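Sperm-specific class P protein 34 (Caenorhabditis elegans, PDB 1M1S) is of unknown function but belongs to the major sperm protein family, and is probably a sperm-specific relative of the nematode major sperm proteins. Local coordinates at residues Y20-I31 / S66-P77. Numbering follows the deposited sequence.
Sequences YPATGGNSTHNI and SKLDINRLPGPP
R72 and A22 join the loop ends of two adjacent antiparallel strands, 25-31 and 66-72, in the immunoglobulin-like beta sandwich of the major sperm protein family. The R72 side chain starts over one face of the Y20 ring, its CB packing against the G25 backbone and making a CH-pi contact 4.2 Å from the ring centroid. CG stands anti to the backbone N (chi1 173°) and lies 3.8 Å from Y20 CB; a bend at chi2 then turns the chain toward the 21-24 turn. There the guanidinium grips the carbonyl of A22 side-on, NE and NH2 each 3.1 Å from A22 O, from opposite faces of the carbonyl plane. NH2 also donates to P76 O, tying R72 to the loop that follows. Without this guanidinium, as with an alanine here, A22 O would probably keep just a weak bond from G75 N, and P76 O would lose its bond to NH2. Farther along, paired backbone bonds join H29 to L68 and I31 to S66. On the same side of the sheet as R72, I70 crosses the H29 side chain at about a right angle, facing strands 79-89 and 107-115. I70 CD1 lies 3.3 Å from H29 NE2, while S27 OG bridges that nitrogen and Y20 OH, 2.8 Å from each.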
ATOM      1  N   TYR A  20      -2.981 -14.891  -5.726  1.00 35.00           N
ATOM      2  CA  TYR A  20      -1.875 -15.839  -5.559  1.00 35.00           C
ATOM      3  C   TYR A  20      -2.227 -17.317  -5.396  1.00 35.00           C
ATOM      4  O   TYR A  20      -3.376 -17.698  -5.236  1.00 35.00           O
ATOM      5  CB  TYR A  20      -1.057 -15.456  -4.329  1.00 35.00           C
ATOM      6  CG  TYR A  20      -0.895 -14.004  -4.161  1.00 35.00           C
ATOM      7  CD1 TYR A  20      -1.716 -13.306  -3.301  1.00 35.00           C
ATOM      8  CD2 TYR A  20       0.087 -13.317  -4.853  1.00 35.00           C
ATOM      9  CE1 TYR A  20      -1.568 -11.926  -3.125  1.00 35.00           C
ATOM     10  CE2 TYR A  20       0.250 -11.952  -4.696  1.00 35.00           C
ATOM     11  CZ  TYR A  20      -0.578 -11.254  -3.820  1.00 35.00           C
ATOM     12  OH  TYR A  20      -0.394  -9.900  -3.614  1.00 35.00           O
ATOM     13  N   PRO A  21      -1.214 -18.177  -5.489  1.00 35.00           N
ATOM     14  CA  PRO A  21      -1.390 -19.615  -5.337  1.00 35.00           C
ATOM     15  C   PRO A  21      -1.148 -19.873  -3.881  1.00 35.00           C
ATOM     16  O   PRO A  21      -0.109 -19.487  -3.344  1.00 35.00           O
ATOM     17  CB  PRO A  21      -0.257 -20.185  -6.172  1.00 35.00           C
ATOM     18  CG  PRO A  21       0.041 -19.113  -7.101  1.00 35.00           C
ATOM     19  CD  PRO A  21      -0.010 -17.909  -6.273  1.00 35.00           C
ATOM     20  N   ALA A  22      -2.111 -20.507  -3.233  1.00 35.00           N
ATOM     21  CA  ALA A  22      -2.012 -20.776  -1.813  1.00 35.00           C
ATOM     22  C   ALA A  22      -0.612 -21.088  -1.316  1.00 35.00           C
ATOM     23  O   ALA A  22      -0.118 -20.404  -0.418  1.00 35.00           O
ATOM     24  CB  ALA A  22      -2.958 -21.858  -1.414  1.00 35.00           C
ATOM     25  N   THR A  23       0.081 -22.007  -1.981  1.00 35.00           N
ATOM     26  CA  THR A  23       1.411 -22.397  -1.530  1.00 35.00           C
ATOM     27  C   THR A  23       2.503 -21.377  -1.659  1.00 35.00           C
ATOM     28  O   THR A  23       3.587 -21.573  -1.122  1.00 35.00           O
ATOM     29  CB  THR A  23       1.925 -23.653  -2.209  1.00 35.00           C
ATOM     30  OG1 THR A  23       2.046 -23.428  -3.620  1.00 35.00           O
ATOM     31  CG2 THR A  23       1.015 -24.809  -1.918  1.00 35.00           C
ATOM     32  N   GLY A  24       2.258 -20.314  -2.401  1.00 35.00           N
ATOM     33  CA  GLY A  24       3.292 -19.312  -2.534  1.00 35.00           C
ATOM     34  C   GLY A  24       3.071 -18.459  -3.749  1.00 35.00           C
ATOM     35  O   GLY A  24       2.673 -18.968  -4.794  1.00 35.00           O
ATOM     36  N   GLY A  25       3.359 -17.167  -3.619  1.00 35.00           N
ATOM     37  CA  GLY A  25       3.158 -16.253  -4.729  1.00 35.00           C
ATOM     38  C   GLY A  25       3.857 -14.914  -4.647  1.00 35.00           C
ATOM     39  O   GLY A  25       4.640 -14.649  -3.734  1.00 35.00           O
ATOM     40  N   ASN A  26       3.488 -14.032  -5.568  1.00 35.00           N
ATOM     41  CA  ASN A  26       4.105 -12.739  -5.648  1.00 35.00           C
ATOM     42  C   ASN A  26       3.398 -11.862  -6.649  1.00 35.00           C
ATOM     43  O   ASN A  26       2.850 -12.353  -7.632  1.00 35.00           O
ATOM     44  CB  ASN A  26       5.500 -12.957  -6.151  1.00 35.00           C
ATOM     45  CG  ASN A  26       6.390 -11.836  -5.857  1.00 35.00           C
ATOM     46  OD1 ASN A  26       6.005 -10.866  -5.205  1.00 35.00           O
ATOM     47  ND2 ASN A  26       7.621 -11.952  -6.317  1.00 35.00           N
ATOM     48  N   SER A  27       3.494 -10.554  -6.425  1.00 35.00           N
ATOM     49  CA  SER A  27       2.908  -9.534  -7.306  1.00 35.00           C
ATOM     50  C   SER A  27       3.429  -8.134  -6.968  1.00 35.00           C
ATOM     51  O   SER A  27       3.576  -7.796  -5.804  1.00 35.00           O
ATOM     52  CB  SER A  27       1.388  -9.524  -7.193  1.00 35.00           C
ATOM     53  OG  SER A  27       1.010  -9.041  -5.917  1.00 35.00           O
ATOM     54  N   THR A  28       3.678  -7.316  -7.987  1.00 35.00           N
ATOM     55  CA  THR A  28       4.180  -5.953  -7.779  1.00 35.00           C
ATOM     56  C   THR A  28       3.007  -5.006  -8.030  1.00 35.00           C
ATOM     57  O   THR A  28       2.111  -5.317  -8.833  1.00 35.00           O
ATOM     58  CB  THR A  28       5.338  -5.554  -8.775  1.00 35.00           C
ATOM     59  OG1 THR A  28       6.359  -6.568  -8.818  1.00 35.00           O
ATOM     60  CG2 THR A  28       5.997  -4.255  -8.312  1.00 35.00           C
ATOM     61  N   HIS A  29       2.951  -3.906  -7.277  1.00 35.00           N
ATOM     62  CA  HIS A  29       1.883  -2.932  -7.463  1.00 35.00           C
ATOM     63  C   HIS A  29       2.405  -1.519  -7.670  1.00 35.00           C
ATOM     64  O   HIS A  29       3.445  -1.143  -7.151  1.00 35.00           O
ATOM     65  CB  HIS A  29       0.876  -2.992  -6.309  1.00 35.00           C
ATOM     66  CG  HIS A  29       0.283  -4.350  -6.093  1.00 35.00           C
ATOM     67  ND1 HIS A  29      -1.022  -4.661  -6.410  1.00 35.00           N
ATOM     68  CD2 HIS A  29       0.832  -5.493  -5.614  1.00 35.00           C
ATOM     69  CE1 HIS A  29      -1.249  -5.934  -6.143  1.00 35.00           C
ATOM     70  NE2 HIS A  29      -0.138  -6.458  -5.659  1.00 35.00           N
ATOM     71  N   ASN A  30       1.675  -0.750  -8.453  1.00 35.00           N
ATOM     72  CA  ASN A  30       2.044   0.613  -8.757  1.00 35.00           C
ATOM     73  C   ASN A  30       1.120   1.553  -7.988  1.00 35.00           C
ATOM     74  O   ASN A  30      -0.084   1.536  -8.204  1.00 35.00           O
ATOM     75  CB  ASN A  30       1.873   0.821 -10.272  1.00 35.00           C
ATOM     76  CG  ASN A  30       2.348   2.187 -10.761  1.00 35.00           C
ATOM     77  OD1 ASN A  30       2.788   3.032  -9.966  1.00 35.00           O
ATOM     78  ND2 ASN A  30       2.257   2.412 -12.082  1.00 35.00           N
ATOM     79  N   ILE A  31       1.651   2.333  -7.053  1.00 35.00           N
ATOM     80  CA  ILE A  31       0.801   3.289  -6.341  1.00 35.00           C
ATOM     81  C   ILE A  31       1.042   4.613  -7.059  1.00 35.00           C
ATOM     82  O   ILE A  31       2.156   5.126  -7.039  1.00 35.00           O
ATOM     83  CB  ILE A  31       1.171   3.405  -4.845  1.00 35.00           C
ATOM     84  CG1 ILE A  31       1.037   2.043  -4.185  1.00 35.00           C
ATOM     85  CG2 ILE A  31       0.263   4.404  -4.134  1.00 35.00           C
ATOM     86  CD1 ILE A  31       1.480   2.012  -2.747  1.00 35.00           C
ATOM     87  N   SER A  66       5.025   5.033  -7.158  1.00 35.00           N
ATOM     88  CA  SER A  66       5.861   4.366  -6.120  1.00 35.00           C
ATOM     89  C   SER A  66       5.447   2.899  -6.077  1.00 35.00           C
ATOM     90  O   SER A  66       4.237   2.632  -6.114  1.00 35.00           O
ATOM     91  CB  SER A  66       5.628   4.955  -4.731  1.00 35.00           C
ATOM     92  OG  SER A  66       6.007   6.321  -4.685  1.00 35.00           O
ATOM     93  N   LYS A  67       6.405   1.961  -5.979  1.00 35.00           N
ATOM     94  CA  LYS A  67       6.011   0.539  -5.954  1.00 35.00           C
ATOM     95  C   LYS A  67       5.770  -0.148  -4.655  1.00 35.00           C
ATOM     96  O   LYS A  67       6.387   0.171  -3.649  1.00 35.00           O
ATOM     97  CB  LYS A  67       6.864  -0.313  -6.877  1.00 35.00           C
ATOM     98  CG  LYS A  67       8.259  -0.555  -6.431  1.00 35.00           C
ATOM     99  CD  LYS A  67       8.651  -1.965  -6.770  1.00 35.00           C
ATOM    100  CE  LYS A  67      10.121  -2.204  -6.538  1.00 35.00           C
ATOM    101  NZ  LYS A  67      10.402  -3.653  -6.723  1.00 35.00           N
ATOM    102  N   LEU A  68       4.888  -1.129  -4.721  1.00 35.00           N
ATOM    103  CA  LEU A  68       4.568  -1.884  -3.548  1.00 35.00           C
ATOM    104  C   LEU A  68       4.860  -3.349  -3.813  1.00 35.00           C
ATOM    105  O   LEU A  68       4.447  -3.878  -4.835  1.00 35.00           O
ATOM    106  CB  LEU A  68       3.059  -1.715  -3.200  1.00 35.00           C
ATOM    107  CG  LEU A  68       2.511  -2.304  -1.904  1.00 35.00           C
ATOM    108  CD1 LEU A  68       3.270  -1.752  -0.690  1.00 35.00           C
ATOM    109  CD2 LEU A  68       1.019  -1.989  -1.797  1.00 35.00           C
ATOM    110  N   ASP A  69       5.613  -3.959  -2.889  1.00 35.00           N
ATOM    111  CA  ASP A  69       5.991  -5.357  -2.963  1.00 35.00           C
ATOM    112  C   ASP A  69       5.275  -6.225  -1.919  1.00 35.00           C
ATOM    113  O   ASP A  69       5.583  -6.092  -0.732  1.00 35.00           O
ATOM    114  CB  ASP A  69       7.503  -5.519  -2.872  1.00 35.00           C
ATOM    115  CG  ASP A  69       8.237  -4.933  -4.020  1.00 35.00           C
ATOM    116  OD1 ASP A  69       7.496  -4.568  -4.977  1.00 35.00           O
ATOM    117  OD2 ASP A  69       9.473  -4.847  -4.003  1.00 35.00           O
ATOM    118  N   ILE A  70       4.295  -7.032  -2.344  1.00 35.00           N
ATOM    119  CA  ILE A  70       3.532  -7.969  -1.491  1.00 35.00           C
ATOM    120  C   ILE A  70       4.101  -9.358  -1.832  1.00 35.00           C
ATOM    121  O   ILE A  70       4.235  -9.657  -3.012  1.00 35.00           O
ATOM    122  CB  ILE A  70       2.012  -7.893  -1.831  1.00 35.00           C
ATOM    123  CG1 ILE A  70       1.590  -6.461  -1.881  1.00 35.00           C
ATOM    124  CG2 ILE A  70       1.205  -8.728  -0.918  1.00 35.00           C
ATOM    125  CD1 ILE A  70       0.175  -6.193  -2.373  1.00 35.00           C
ATOM    126  N   ASN A  71       4.436 -10.195  -0.848  1.00 35.00           N
ATOM    127  CA  ASN A  71       4.997 -11.498  -1.182  1.00 35.00           C
ATOM    128  C   ASN A  71       4.249 -12.611  -0.465  1.00 35.00           C
ATOM    129  O   ASN A  71       4.248 -12.687   0.767  1.00 35.00           O
ATOM    130  CB  ASN A  71       6.494 -11.537  -0.891  1.00 35.00           C
ATOM    131  CG  ASN A  71       7.163 -12.816  -1.377  1.00 35.00           C
ATOM    132  OD1 ASN A  71       6.846 -13.316  -2.459  1.00 35.00           O
ATOM    133  ND2 ASN A  71       8.039 -13.393  -0.543  1.00 35.00           N
ATOM    134  N   ARG A  72       3.592 -13.473  -1.245  1.00 35.00           N
ATOM    135  CA  ARG A  72       2.858 -14.599  -0.688  1.00 35.00           C
ATOM    136  C   ARG A  72       3.814 -15.742  -0.382  1.00 35.00           C
ATOM    137  O   ARG A  72       4.709 -16.080  -1.173  1.00 35.00           O
ATOM    138  CB  ARG A  72       1.729 -15.070  -1.634  1.00 35.00           C
ATOM    139  CG  ARG A  72       0.989 -16.358  -1.234  1.00 35.00           C
ATOM    140  CD  ARG A  72       0.059 -16.200  -0.014  1.00 35.00           C
ATOM    141  NE  ARG A  72      -0.410 -17.501   0.481  1.00 35.00           N
ATOM    142  CZ  ARG A  72      -1.371 -17.675   1.393  1.00 35.00           C
ATOM    143  NH1 ARG A  72      -1.993 -16.627   1.938  1.00 35.00           N
ATOM    144  NH2 ARG A  72      -1.760 -18.903   1.727  1.00 35.00           N
ATOM    145  N   LEU A  73       3.642 -16.262   0.829  1.00 35.00           N
ATOM    146  CA  LEU A  73       4.423 -17.365   1.372  1.00 35.00           C
ATOM    147  C   LEU A  73       3.482 -18.556   1.573  1.00 35.00           C
ATOM    148  O   LEU A  73       2.258 -18.391   1.612  1.00 35.00           O
ATOM    149  CB  LEU A  73       4.992 -16.941   2.728  1.00 35.00           C
ATOM    150  CG  LEU A  73       5.836 -15.669   2.701  1.00 35.00           C
ATOM    151  CD1 LEU A  73       5.729 -14.934   4.021  1.00 35.00           C
ATOM    152  CD2 LEU A  73       7.278 -16.002   2.329  1.00 35.00           C
ATOM    153  N   PRO A  74       4.034 -19.775   1.674  1.00 35.00           N
ATOM    154  CA  PRO A  74       3.177 -20.951   1.879  1.00 35.00           C
ATOM    155  C   PRO A  74       2.174 -20.800   3.044  1.00 35.00           C
ATOM    156  O   PRO A  74       2.532 -20.391   4.155  1.00 35.00           O
ATOM    157  CB  PRO A  74       4.184 -22.067   2.173  1.00 35.00           C
ATOM    158  CG  PRO A  74       5.456 -21.643   1.531  1.00 35.00           C
ATOM    159  CD  PRO A  74       5.435 -20.149   1.384  1.00 35.00           C
ATOM    160  N   GLY A  75       0.899 -21.028   2.752  1.00 35.00           N
ATOM    161  CA  GLY A  75      -0.122 -20.944   3.784  1.00 35.00           C
ATOM    162  C   GLY A  75      -1.461 -21.453   3.280  1.00 35.00           C
ATOM    163  O   GLY A  75      -1.529 -21.980   2.169  1.00 35.00           O
ATOM    164  N   PRO A  76      -2.552 -21.288   4.052  1.00 35.00           N
ATOM    165  CA  PRO A  76      -3.893 -21.738   3.671  1.00 35.00           C
ATOM    166  C   PRO A  76      -4.565 -20.871   2.634  1.00 35.00           C
ATOM    167  O   PRO A  76      -4.315 -19.668   2.574  1.00 35.00           O
ATOM    168  CB  PRO A  76      -4.667 -21.599   4.976  1.00 35.00           C
ATOM    169  CG  PRO A  76      -4.043 -20.416   5.615  1.00 35.00           C
ATOM    170  CD  PRO A  76      -2.576 -20.689   5.395  1.00 35.00           C
ATOM    171  N   PRO A  77      -5.428 -21.469   1.801  1.00 35.00           N
ATOM    172  CA  PRO A  77      -6.139 -20.694   0.783  1.00 35.00           C
ATOM    173  C   PRO A  77      -7.270 -19.849   1.403  1.00 35.00           C
ATOM    174  O   PRO A  77      -8.345 -20.366   1.732  1.00 35.00           O
ATOM    175  CB  PRO A  77      -6.718 -21.778  -0.141  1.00 35.00           C
ATOM    176  CG  PRO A  77      -6.855 -22.950   0.753  1.00 35.00           C
ATOM    177  CD  PRO A  77      -5.553 -22.904   1.514  1.00 35.00           C
TER